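CBIX (Paracoccus pantotrophus, PDB 4CCS) probably acts as the terminal ferrochelatase of siroheme biosynthesis, inserting ferrous iron into sirohydrochlorin in this denitrifying bacterium. Local coordinates at residues P213-P216 with A217-E221. Sequence-based numbering, arbitrary orientation.
Sequences PQVP and AMIAE
Ile-219 lies one helical turn beyond Val-215, and its side chain runs back over that residue. From Ile-219 CB, 3.8 Å from Val-215 O, the longer branch turns beside its own backbone N (chi1 -59°), which brings Ile-219 CG1 to 3.4 Å from that oxygen. The extended chain then carries Ile-219 CD1 past the carbonyl to 3.7 Å from Val-215 CG1, and the two side chains cross at a slant. Val-215 meets it with the methyl that lies anti to its backbone N (chi1 169°). Val-215 O also accepts a nearly straight hydrogen bond from Ile-219 N (3.0 Å, 167° at the hydrogen). Met-218 N to Gln-214 O and Ala-220 N to Pro-216 O repeat the i to i+4 pattern. A water donates to Pro-213 O (2.8 Å) and accepts from Ala-217 N (3.0 Å). Leu-26 and Val-30 of helix 16-30 pack on Ile-219, while Leu-101 of helix 98-113 touches Val-215. At this end of the C-terminal helix 215-226, the carbonyl of buried Val-215 is thus both bonded by the amide of Ile-219 and flanked by its apolar branch, whereas between Pro-213 and Ala-217 the water stands in for a direct i to i+4 bond.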
loop_
_atom_site.group_PDB
_atom_site.type_symbol
_atom_site.label_atom_id
_atom_site.label_comp_id
_atom_site.label_asym_id
_atom_site.label_seq_id
_atom_site.Cartn_x
_atom_site.Cartn_y
_atom_site.Cartn_z
ATOM N N PRO A 213 8.130 -8.789 -3.086
ATOM C CA PRO A 213 8.166 -10.179 -2.591
ATOM C C PRO A 213 8.063 -10.320 -1.080
ATOM O O PRO A 213 7.563 -11.339 -0.602
ATOM C CB PRO A 213 9.486 -10.749 -3.142
ATOM C CG PRO A 213 10.213 -9.630 -3.778
ATOM C CD PRO A 213 9.235 -8.510 -4.029
ATOM N N GLN A 214 8.471 -9.286 -0.316
ATOM C CA GLN A 214 8.429 -9.360 1.151
ATOM C C GLN A 214 7.083 -8.975 1.762
ATOM O O GLN A 214 6.945 -9.074 2.974
ATOM C CB GLN A 214 9.552 -8.525 1.794
ATOM C CG GLN A 214 10.954 -8.904 1.339
ATOM C CD GLN A 214 11.394 -8.264 0.037
ATOM O OE1 GLN A 214 10.636 -7.564 -0.649
ATOM N NE2 GLN A 214 12.624 -8.536 -0.377
ATOM N N VAL A 215 6.100 -8.513 0.949
ATOM C CA VAL A 215 4.798 -8.106 1.487
ATOM C C VAL A 215 4.067 -9.273 2.211
ATOM O O VAL A 215 3.605 -9.040 3.321
ATOM C CB VAL A 215 3.901 -7.393 0.431
ATOM C CG1 VAL A 215 2.464 -7.233 0.936
ATOM C CG2 VAL A 215 4.495 -6.039 0.042
ATOM N N PRO A 216 3.960 -10.501 1.629
ATOM C CA PRO A 216 3.274 -11.579 2.373
ATOM C C PRO A 216 3.846 -11.824 3.790
ATOM O O PRO A 216 3.072 -11.926 4.730
ATOM C CB PRO A 216 3.418 -12.797 1.458
ATOM C CG PRO A 216 3.512 -12.210 0.092
ATOM C CD PRO A 216 4.315 -10.951 0.267
ATOM N N ALA A 217 5.185 -11.821 3.947
ATOM C CA ALA A 217 5.836 -12.020 5.257
ATOM C C ALA A 217 5.528 -10.876 6.212
ATOM O O ALA A 217 5.235 -11.120 7.378
ATOM C CB ALA A 217 7.340 -12.184 5.082
ATOM N N MET A 218 5.469 -9.633 5.687
ATOM C CA MET A 218 5.122 -8.446 6.458
ATOM C C MET A 218 3.689 -8.563 7.007
ATOM O O MET A 218 3.467 -8.347 8.198
ATOM C CB MET A 218 5.314 -7.177 5.587
ATOM C CG MET A 218 5.075 -5.895 6.327
ATOM S SD MET A 218 5.118 -4.407 5.283
ATOM C CE MET A 218 3.431 -4.401 4.709
ATOM N N ILE A 219 2.718 -8.937 6.146
ATOM C CA ILE A 219 1.313 -9.105 6.558
ATOM C C ILE A 219 1.205 -10.246 7.592
ATOM O O ILE A 219 0.534 -10.087 8.611
ATOM C CB ILE A 219 0.385 -9.327 5.328
ATOM C CG1 ILE A 219 0.478 -8.129 4.337
ATOM C CG2 ILE A 219 -1.069 -9.587 5.773
ATOM C CD1 ILE A 219 -0.411 -8.266 3.026
ATOM N N ALA A 220 1.873 -11.378 7.322
ATOM C CA ALA A 220 1.889 -12.529 8.232
ATOM C C ALA A 220 2.345 -12.128 9.656
ATOM O O ALA A 220 1.712 -12.526 10.639
ATOM C CB ALA A 220 2.802 -13.613 7.677
ATOM N N GLU A 221 3.412 -11.298 9.756
ATOM C CA GLU A 221 3.935 -10.864 11.063
ATOM C C GLU A 221 2.951 -9.988 11.792
ATOM O O GLU A 221 2.813 -10.133 13.003
ATOM C CB GLU A 221 5.338 -10.216 10.970
ATOM C CG GLU A 221 6.417 -11.153 10.431
ATOM C CD GLU A 221 6.661 -12.466 11.164
ATOM O OE1 GLU A 221 6.377 -12.541 12.378
ATOM O OE2 GLU A 221 7.167 -13.415 10.526
HETATM O O HOH W 1 7.019 -12.757 1.713
#